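Local coordinates for Maltose/maltodextrin transport permease homologue (Bdellovibrio bacteriovorus HD100, PDB 6FFL), which probably binds maltose and maltodextrins, maltotriose being held in this structure, as the solute-binding domain fused to the membrane subunit MalF of an ABC transporter, at residues R16-E21 against E305-L310; Q133-L138 against A228-N233; L222-K227 against Q242-D247. All coordinates share one frame; numbering follows the deposited sequence.

Interaction 1: R16-E21 against E305-L310; sequences RQVLAE and EKVGVL. With SO4 (sulfate ion), chain H.
Two helices of the bilobed periplasmic-binding-protein fold, 13-29 and 297-307, meet here through Val18 and Glu21 on one side and Lys306 and Val307 on the other. The sequence gap is wide, yet the backbones come within 7.4 Å at the CA atoms of Val18 and Lys306. The apolar half of the contact rests on a single methyl. Val18 CG2 reaches Lys306 CB at 3.8 Å and Val307 CG1 a little farther on. With CG1 of Val18 anti to the backbone N (chi1 175°), CG2 is the branch that faces helix 297-307. Val18 also packs on Leu302 and Phe303 of helix 297-307, and Val307 on His15 of helix 13-29, so the packing between the two helices continues past the two segments.

Toward solvent the chemistry turns ionic. Lys306 bends at chi2 (-145°) and then runs extended, while Glu21 is stretched out from its own helix; the two side chains cross at about a right angle. Lys306 NZ gives a hydrogen bond to Glu21 OE1 at 3.0 Å, on the syn lone pair, as part of a salt bridge. Directly after Val307, Gly308 has positive phi, and the chain leaves helical geometry there.

Rather more than one turn before Glu21 on the same helix, Arg16 holds a sulfate, probably from the crystallisation liquor, which Tyr13 N also binds. O2 lies in the guanidinium plane at its edge, 3.0 Å from Arg16 NH1, and the shortest of the bonds runs from Arg16 NH2 to sulfate O4, at 2.7 Å.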
loop_
_atom_site.group_PDB
_atom_site.type_symbol
_atom_site.label_atom_id
_atom_site.label_comp_id
_atom_site.label_asym_id
_atom_site.label_seq_id
_atom_site.Cartn_x
_atom_site.Cartn_y
_atom_site.Cartn_z
ATOM N N ARG A 16 8.309 -11.310 -2.707
ATOM C CA ARG A 16 9.495 -11.466 -3.541
ATOM C C ARG A 16 9.981 -12.912 -3.576
ATOM O O ARG A 16 10.653 -13.295 -4.537
ATOM C CB ARG A 16 10.606 -10.507 -3.100
ATOM C CG ARG A 16 11.240 -10.783 -1.781
ATOM C CD ARG A 16 12.505 -9.919 -1.626
ATOM N NE ARG A 16 13.012 -9.962 -0.256
ATOM C CZ ARG A 16 12.670 -9.096 0.694
ATOM N NH1 ARG A 16 11.826 -8.102 0.424
ATOM N NH2 ARG A 16 13.175 -9.223 1.919
ATOM N N GLN A 17 9.624 -13.737 -2.581
ATOM C CA GLN A 17 9.858 -15.174 -2.726
ATOM C C GLN A 17 9.100 -15.725 -3.924
ATOM O O GLN A 17 9.629 -16.546 -4.685
ATOM C CB GLN A 17 9.446 -15.934 -1.462
ATOM C CG GLN A 17 10.150 -15.487 -0.204
ATOM C CD GLN A 17 11.657 -15.514 -0.345
ATOM O OE1 GLN A 17 12.256 -16.563 -0.589
ATOM N NE2 GLN A 17 12.281 -14.346 -0.208
ATOM N N VAL A 18 7.854 -15.290 -4.107
ATOM C CA VAL A 18 7.074 -15.755 -5.248
ATOM C C VAL A 18 7.663 -15.213 -6.545
ATOM O O VAL A 18 7.774 -15.941 -7.543
ATOM C CB VAL A 18 5.595 -15.367 -5.077
ATOM C CG1 VAL A 18 4.796 -15.739 -6.313
ATOM C CG2 VAL A 18 5.014 -16.028 -3.818
ATOM N N LEU A 19 8.064 -13.939 -6.546
ATOM C CA LEU A 19 8.727 -13.369 -7.719
ATOM C C LEU A 19 9.937 -14.198 -8.132
ATOM O O LEU A 19 10.127 -14.498 -9.317
ATOM C CB LEU A 19 9.142 -11.920 -7.441
ATOM C CG LEU A 19 9.908 -11.235 -8.567
ATOM C CD1 LEU A 19 9.034 -11.110 -9.797
ATOM C CD2 LEU A 19 10.378 -9.856 -8.108
ATOM N N ALA A 20 10.762 -14.589 -7.161
ATOM C CA ALA A 20 11.941 -15.388 -7.475
ATOM C C ALA A 20 11.560 -16.704 -8.148
ATOM O O ALA A 20 12.214 -17.129 -9.107
ATOM C CB ALA A 20 12.753 -15.649 -6.207
ATOM N N GLU A 21 10.509 -17.368 -7.657
ATOM C CA GLU A 21 10.065 -18.604 -8.296
ATOM C C GLU A 21 9.593 -18.339 -9.722
ATOM O O GLU A 21 9.922 -19.094 -10.646
ATOM C CB GLU A 21 8.953 -19.254 -7.471
ATOM C CG GLU A 21 8.318 -20.476 -8.122
ATOM C CD GLU A 21 7.298 -21.169 -7.229
ATOM O OE1 GLU A 21 7.170 -20.793 -6.043
ATOM O OE2 GLU A 21 6.623 -22.101 -7.715
ATOM N N GLU A 305 -2.156 -18.064 -4.790
ATOM C CA GLU A 305 -2.067 -19.290 -4.007
ATOM C C GLU A 305 -1.131 -19.140 -2.812
ATOM O O GLU A 305 -1.433 -19.638 -1.720
ATOM C CB GLU A 305 -1.609 -20.438 -4.903
ATOM C CG GLU A 305 -1.367 -21.758 -4.188
ATOM C CD GLU A 305 -0.913 -22.839 -5.154
ATOM O OE1 GLU A 305 0.227 -22.749 -5.660
ATOM O OE2 GLU A 305 -1.705 -23.765 -5.425
ATOM N N LYS A 306 -0.003 -18.461 -2.989
ATOM C CA LYS A 306 1.028 -18.459 -1.962
ATOM C C LYS A 306 0.933 -17.285 -0.995
ATOM O O LYS A 306 1.318 -17.435 0.170
ATOM C CB LYS A 306 2.408 -18.508 -2.619
ATOM C CG LYS A 306 2.574 -19.752 -3.496
ATOM C CD LYS A 306 3.983 -20.302 -3.465
ATOM C CE LYS A 306 4.048 -21.654 -4.172
ATOM N NZ LYS A 306 5.401 -22.262 -4.075
ATOM N N VAL A 307 0.425 -16.122 -1.418
ATOM C CA VAL A 307 0.296 -14.980 -0.518
ATOM C C VAL A 307 -1.120 -14.426 -0.465
ATOM O O VAL A 307 -1.357 -13.428 0.218
ATOM C CB VAL A 307 1.312 -13.861 -0.847
ATOM C CG1 VAL A 307 2.737 -14.430 -0.769
ATOM C CG2 VAL A 307 1.038 -13.198 -2.220
ATOM N N GLY A 308 -2.071 -15.041 -1.160
ATOM C CA GLY A 308 -3.471 -14.867 -0.838
ATOM C C GLY A 308 -4.156 -13.649 -1.406
ATOM O O GLY A 308 -5.279 -13.348 -0.980
ATOM N N VAL A 309 -3.536 -12.943 -2.357
ATOM C CA VAL A 309 -4.088 -11.691 -2.867
ATOM C C VAL A 309 -4.997 -11.934 -4.070
ATOM O O VAL A 309 -4.980 -13.011 -4.677
ATOM C CB VAL A 309 -2.962 -10.697 -3.219
ATOM C CG1 VAL A 309 -2.179 -10.327 -1.953
ATOM C CG2 VAL A 309 -2.033 -11.275 -4.279
ATOM N N LEU A 310 -5.788 -10.920 -4.422
ATOM C CA LEU A 310 -6.785 -11.023 -5.486
ATOM C C LEU A 310 -6.157 -10.732 -6.850
ATOM O O LEU A 310 -5.629 -9.631 -7.050
ATOM C CB LEU A 310 -7.915 -10.035 -5.227
ATOM C CG LEU A 310 -9.078 -10.007 -6.218
ATOM C CD1 LEU A 310 -9.881 -11.293 -6.138
ATOM C CD2 LEU A 310 -9.944 -8.768 -5.961
HETATM S S SO4 H . 11.222 -7.325 4.065
HETATM O O1 SO4 H . 11.238 -6.536 5.291
HETATM O O2 SO4 H . 11.824 -6.533 2.989
HETATM O O3 SO4 H . 9.851 -7.668 3.706
HETATM O O4 SO4 H . 11.968 -8.562 4.260
#

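Interaction 2: Q133-L138 against A228-N233; sequences QELIEL and AAMLIN
Met230 reaches from strand 228-234 to Leu135 and Leu138 of helix 132-142, a helix-on-sheet contact in one lobe of the periplasmic-binding-protein fold. The strand lies inside a four-stranded mixed sheet, between 157-158 and 116-121, and the nearest CA atoms of helix and strand are still 9.2 Å apart, as between Leu135 and Met230. One long side chain bridges that gap.

From the backbone, CB of Met230 points at the helix. CG lies anti to the carbonyl carbon (chi1 -70°), and the next torsion is extended, carrying the sulfur outward; neither CB nor CG comes within touching range of the helix. The first atom to touch is SD, which meets Leu135 CD1 at 3.7 Å and has Leu138 CD2 more loosely at 4.2 Å. At chi3 (-74°) the chain bends, and the terminal methyl is thereby turned in between the two leucines. Met230 CE sits 3.8 Å from Leu135 CD1 and touches both CG and CD2 of Leu138, while Leu135 O is the closest backbone atom of the helix segment.

Each leucine presents one methyl to the sulfur, CD1 from Leu135 and CD2 from Leu138, and both side chains approach the methionine at a slant. No hydrogen bond joins the two segments. Around the Met230 side chain, Leu118 of strand 116-121, Ile125 and Leu157 add further apolar packing. The helix keeps its polar residues elsewhere: Gln133 NE2 bonds Glu137 OE1 at 3.3 Å; OE1 lies in the amide plane of Gln133, while NE2 meets it on the syn side, 20° out of the carboxylate plane.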
loop_
_atom_site.group_PDB
_atom_site.type_symbol
_atom_site.label_atom_id
_atom_site.label_comp_id
_atom_site.label_asym_id
_atom_site.label_seq_id
_atom_site.Cartn_x
_atom_site.Cartn_y
_atom_site.Cartn_z
ATOM N N GLN A 133 -15.048 3.198 19.640
ATOM C CA GLN A 133 -15.204 3.059 21.082
ATOM C C GLN A 133 -14.889 1.635 21.519
ATOM O O GLN A 133 -14.178 1.428 22.510
ATOM C CB GLN A 133 -16.614 3.476 21.517
ATOM C CG GLN A 133 -16.933 3.078 22.959
ATOM C CD GLN A 133 -18.295 3.556 23.440
ATOM O OE1 GLN A 133 -19.036 4.213 22.708
ATOM N NE2 GLN A 133 -18.623 3.234 24.689
ATOM N N GLU A 134 -15.391 0.645 20.777
ATOM C CA GLU A 134 -15.051 -0.750 21.044
ATOM C C GLU A 134 -13.563 -1.000 20.854
ATOM O O GLU A 134 -12.946 -1.752 21.619
ATOM C CB GLU A 134 -15.845 -1.675 20.120
ATOM C CG GLU A 134 -17.317 -1.799 20.478
ATOM C CD GLU A 134 -18.051 -2.782 19.580
ATOM O OE1 GLU A 134 -17.387 -3.471 18.769
ATOM O OE2 GLU A 134 -19.291 -2.870 19.695
ATOM N N LEU A 135 -12.977 -0.407 19.813
ATOM C CA LEU A 135 -11.549 -0.587 19.567
ATOM C C LEU A 135 -10.724 -0.115 20.756
ATOM O O LEU A 135 -9.774 -0.790 21.176
ATOM C CB LEU A 135 -11.148 0.165 18.299
ATOM C CG LEU A 135 -9.650 0.282 18.024
ATOM C CD1 LEU A 135 -9.141 -1.067 17.590
ATOM C CD2 LEU A 135 -9.408 1.328 16.936
ATOM N N ILE A 136 -11.098 1.022 21.342
ATOM C CA ILE A 136 -10.315 1.562 22.446
ATOM C C ILE A 136 -10.523 0.741 23.709
ATOM O O ILE A 136 -9.567 0.461 24.442
ATOM C CB ILE A 136 -10.668 3.045 22.659
ATOM C CG1 ILE A 136 -10.117 3.855 21.481
ATOM C CG2 ILE A 136 -10.116 3.533 23.977
ATOM C CD1 ILE A 136 -10.800 5.222 21.289
ATOM N N GLU A 137 -11.770 0.364 24.000
ATOM C CA GLU A 137 -12.046 -0.453 25.179
ATOM C C GLU A 137 -11.289 -1.775 25.121
ATOM O O GLU A 137 -10.640 -2.183 26.097
ATOM C CB GLU A 137 -13.551 -0.705 25.294
ATOM C CG GLU A 137 -14.289 0.227 26.245
ATOM C CD GLU A 137 -15.700 0.560 25.765
ATOM O OE1 GLU A 137 -16.263 1.581 26.221
ATOM O OE2 GLU A 137 -16.244 -0.201 24.930
ATOM N N LEU A 138 -11.404 -2.486 23.998
ATOM C CA LEU A 138 -10.665 -3.730 23.822
ATOM C C LEU A 138 -9.162 -3.482 23.837
ATOM O O LEU A 138 -8.406 -4.238 24.454
ATOM C CB LEU A 138 -11.081 -4.392 22.510
ATOM C CG LEU A 138 -10.541 -5.777 22.172
ATOM C CD1 LEU A 138 -10.928 -6.788 23.255
ATOM C CD2 LEU A 138 -11.075 -6.182 20.805
ATOM N N ALA A 228 0.949 -8.101 20.095
ATOM C CA ALA A 228 -0.028 -7.092 19.686
ATOM C C ALA A 228 -1.323 -7.803 19.336
ATOM O O ALA A 228 -1.337 -8.640 18.429
ATOM C CB ALA A 228 0.471 -6.272 18.484
ATOM N N ALA A 229 -2.410 -7.472 20.041
ATOM C CA ALA A 229 -3.688 -8.131 19.755
ATOM C C ALA A 229 -4.227 -7.719 18.392
ATOM O O ALA A 229 -4.799 -8.544 17.667
ATOM C CB ALA A 229 -4.716 -7.805 20.838
ATOM N N MET A 230 -4.047 -6.451 18.026
ATOM C CA MET A 230 -4.595 -5.900 16.800
ATOM C C MET A 230 -3.510 -5.161 16.036
ATOM O O MET A 230 -2.553 -4.649 16.617
ATOM C CB MET A 230 -5.766 -4.949 17.090
ATOM C CG MET A 230 -6.987 -5.686 17.579
ATOM S SD MET A 230 -8.358 -4.643 18.056
ATOM C CE MET A 230 -7.797 -3.980 19.631
ATOM N N LEU A 231 -3.675 -5.124 14.720
ATOM C CA LEU A 231 -2.727 -4.492 13.813
ATOM C C LEU A 231 -3.517 -3.791 12.721
ATOM O O LEU A 231 -4.603 -4.241 12.351
ATOM C CB LEU A 231 -1.779 -5.551 13.217
ATOM C CG LEU A 231 -1.024 -5.244 11.923
ATOM C CD1 LEU A 231 0.144 -4.331 12.247
ATOM C CD2 LEU A 231 -0.531 -6.519 11.293
ATOM N N ILE A 232 -2.991 -2.677 12.204
ATOM C CA ILE A 232 -3.496 -2.139 10.946
ATOM C C ILE A 232 -2.398 -2.326 9.908
ATOM O O ILE A 232 -1.273 -1.846 10.088
ATOM C CB ILE A 232 -3.934 -0.670 11.062
ATOM C CG1 ILE A 232 -5.163 -0.580 11.971
ATOM C CG2 ILE A 232 -4.296 -0.114 9.655
ATOM C CD1 ILE A 232 -5.603 0.855 12.282
ATOM N N ASN A 233 -2.714 -3.055 8.840
ATOM C CA ASN A 233 -1.731 -3.336 7.804
ATOM C C ASN A 233 -2.484 -3.716 6.537
ATOM O O ASN A 233 -3.713 -3.845 6.532
ATOM C CB ASN A 233 -0.759 -4.448 8.248
ATOM C CG ASN A 233 0.611 -4.343 7.591
ATOM O OD1 ASN A 233 0.814 -3.553 6.660
ATOM N ND2 ASN A 233 1.568 -5.131 8.083
#

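Interaction 3: L222-K227 against Q242-D247; sequences LFKENK and QQAKVD
Val246 does most of the touching, with its two methyls parted between two neighbouring residues of the other segment. CG1 meets the ring of Phe223, 3.8 Å from CE2 and slightly farther from CZ. CG2 instead lies against the main chain, 3.9 Å from Lys224 CA and close to Phe223 O. The split follows from chi1 of Val246 (-176°), with CG1 anti to the backbone N and CG2 anti to the carbonyl carbon. Beside this pair, Ala244 CB packs against the aliphatic part of Lys224, 4.0 Å from its CG. Lys224 bends at chi3 (69°), which brings CE back to the same methyl at 4.1 Å.

Both segments are helix ends, and both finish in a Schellman motif. Helix 216-224 closes with Asn226 at positive phi, where Lys227 N reaches back to Leu222 O at 2.8 Å; helix 238-243 closes at Lys245, also at positive phi. Where the two turns meet, the CA atoms of Lys224 and Val246 are 6.3 Å apart.

Farther out, the Phe223 ring is held by Tyr241 in an edge-to-face pair and by Leu119, Leu231 and Phe248 of the neighbouring sheet. Asn226 OD1 accepts a hydrogen bond from Asn121 ND2, tying the first turn to strand 116-121. At the outer side, Lys227 NZ and Glu225 OE1 form a long, weak salt bridge at 3.4 Å.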
loop_
_atom_site.group_PDB
_atom_site.type_symbol
_atom_site.label_atom_id
_atom_site.label_comp_id
_atom_site.label_asym_id
_atom_site.label_seq_id
_atom_site.Cartn_x
_atom_site.Cartn_y
_atom_site.Cartn_z
ATOM N N LEU A 222 5.865 -7.156 16.408
ATOM C CA LEU A 222 5.021 -7.323 17.589
ATOM C C LEU A 222 3.824 -8.220 17.289
ATOM O O LEU A 222 3.439 -9.052 18.121
ATOM C CB LEU A 222 4.560 -5.963 18.114
ATOM C CG LEU A 222 5.644 -5.108 18.798
ATOM C CD1 LEU A 222 5.157 -3.689 19.024
ATOM C CD2 LEU A 222 6.114 -5.727 20.114
ATOM N N PHE A 223 3.223 -8.066 16.103
ATOM C CA PHE A 223 2.090 -8.912 15.736
ATOM C C PHE A 223 2.526 -10.362 15.527
ATOM O O PHE A 223 1.845 -11.290 15.977
ATOM C CB PHE A 223 1.409 -8.358 14.476
ATOM C CG PHE A 223 0.041 -8.942 14.215
ATOM C CD1 PHE A 223 -1.011 -8.706 15.096
ATOM C CD2 PHE A 223 -0.194 -9.723 13.085
ATOM C CE1 PHE A 223 -2.289 -9.242 14.858
ATOM C CE2 PHE A 223 -1.467 -10.267 12.836
ATOM C CZ PHE A 223 -2.515 -10.028 13.724
ATOM N N LYS A 224 3.664 -10.576 14.858
ATOM C CA LYS A 224 4.145 -11.936 14.643
ATOM C C LYS A 224 4.518 -12.617 15.954
ATOM O O LYS A 224 4.420 -13.844 16.062
ATOM C CB LYS A 224 5.355 -11.927 13.707
ATOM C CG LYS A 224 5.002 -11.636 12.260
ATOM C CD LYS A 224 6.180 -11.073 11.495
ATOM C CE LYS A 224 7.266 -12.114 11.292
ATOM N NZ LYS A 224 8.405 -11.547 10.511
ATOM N N GLU A 225 4.950 -11.846 16.951
ATOM C CA GLU A 225 5.460 -12.389 18.201
ATOM C C GLU A 225 4.399 -12.471 19.289
ATOM O O GLU A 225 4.746 -12.608 20.466
ATOM C CB GLU A 225 6.651 -11.554 18.679
ATOM C CG GLU A 225 7.847 -11.643 17.734
ATOM C CD GLU A 225 8.851 -10.532 17.936
ATOM O OE1 GLU A 225 8.720 -9.779 18.925
ATOM O OE2 GLU A 225 9.769 -10.412 17.099
ATOM N N ASN A 226 3.118 -12.378 18.925
ATOM C CA ASN A 226 2.014 -12.451 19.885
ATOM C C ASN A 226 2.093 -11.343 20.928
ATOM O O ASN A 226 1.678 -11.530 22.075
ATOM C CB ASN A 226 1.962 -13.819 20.575
ATOM C CG ASN A 226 1.816 -14.951 19.592
ATOM O OD1 ASN A 226 0.976 -14.896 18.694
ATOM N ND2 ASN A 226 2.624 -15.997 19.759
ATOM N N LYS A 227 2.637 -10.187 20.551
ATOM C CA LYS A 227 2.746 -9.055 21.463
ATOM C C LYS A 227 1.839 -7.897 21.067
ATOM O O LYS A 227 1.945 -6.812 21.648
ATOM C CB LYS A 227 4.199 -8.585 21.554
ATOM C CG LYS A 227 5.148 -9.637 22.116
ATOM C CD LYS A 227 6.551 -9.075 22.329
ATOM C CE LYS A 227 7.445 -10.074 23.052
ATOM N NZ LYS A 227 8.195 -10.946 22.103
ATOM N N GLN A 242 0.830 -15.599 7.610
ATOM C CA GLN A 242 0.542 -17.025 7.461
ATOM C C GLN A 242 1.803 -17.859 7.638
ATOM O O GLN A 242 1.792 -18.882 8.334
ATOM C CB GLN A 242 -0.097 -17.291 6.095
ATOM C CG GLN A 242 -1.557 -16.873 6.015
ATOM C CD GLN A 242 -2.065 -16.786 4.590
ATOM O OE1 GLN A 242 -1.298 -16.900 3.629
ATOM N NE2 GLN A 242 -3.368 -16.581 4.446
ATOM N N GLN A 243 2.907 -17.432 7.021
ATOM C CA GLN A 243 4.159 -18.170 7.161
ATOM C C GLN A 243 4.651 -18.145 8.601
ATOM O O GLN A 243 5.256 -19.115 9.075
ATOM C CB GLN A 243 5.224 -17.598 6.224
ATOM C CG GLN A 243 6.470 -18.479 6.103
ATOM C CD GLN A 243 7.557 -17.853 5.242
ATOM O OE1 GLN A 243 7.272 -17.132 4.284
ATOM N NE2 GLN A 243 8.813 -18.126 5.585
ATOM N N ALA A 244 4.404 -17.044 9.311
ATOM C CA ALA A 244 4.768 -16.922 10.717
ATOM C C ALA A 244 3.787 -17.626 11.645
ATOM O O ALA A 244 3.934 -17.520 12.867
ATOM C CB ALA A 244 4.876 -15.446 11.099
ATOM N N LYS A 245 2.794 -18.323 11.093
ATOM C CA LYS A 245 1.834 -19.115 11.857
ATOM C C LYS A 245 0.999 -18.262 12.808
ATOM O O LYS A 245 0.590 -18.720 13.877
ATOM C CB LYS A 245 2.536 -20.253 12.610
ATOM C CG LYS A 245 3.101 -21.326 11.678
ATOM C CD LYS A 245 3.916 -22.377 12.432
ATOM C CE LYS A 245 4.575 -23.356 11.465
ATOM N NZ LYS A 245 5.409 -24.371 12.172
ATOM N N VAL A 246 0.718 -17.018 12.433
ATOM C CA VAL A 246 -0.243 -16.216 13.176
ATOM C C VAL A 246 -1.636 -16.609 12.702
ATOM O O VAL A 246 -1.931 -16.544 11.504
ATOM C CB VAL A 246 0.000 -14.712 12.971
ATOM C CG1 VAL A 246 -0.959 -13.900 13.847
ATOM C CG2 VAL A 246 1.453 -14.347 13.259
ATOM N N ASP A 247 -2.486 -17.027 13.639
ATOM C CA ASP A 247 -3.898 -17.287 13.363
ATOM C C ASP A 247 -4.635 -15.958 13.458
ATOM O O ASP A 247 -5.063 -15.535 14.533
ATOM C CB ASP A 247 -4.463 -18.314 14.337
ATOM C CG ASP A 247 -5.898 -18.690 14.018
ATOM O OD1 ASP A 247 -6.362 -18.388 12.899
ATOM O OD2 ASP A 247 -6.565 -19.277 14.889
#

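Interactions 2 and 3 lie on opposite faces of strand 228-234: Met230 faces helix 132-142, whereas Leu231 and the carbonyl of Ala228 touch the Phe223 ring of interaction 3. The two centres are about 16 Å apart. Interaction 1 stands apart, its centre about 28 Å from that of interaction 2, though its nearest atoms come within about 4 Å of interaction 3 without touching, and joins helices distant in sequence. Interaction 2 is buried and wholly apolar; interaction 3 is partly buried, apolar at Phe223 and Val246 with the aliphatic chain of Lys224 along its partly exposed side; interaction 1 pairs two buried valines with the only salt bridge made across any of the three contacts.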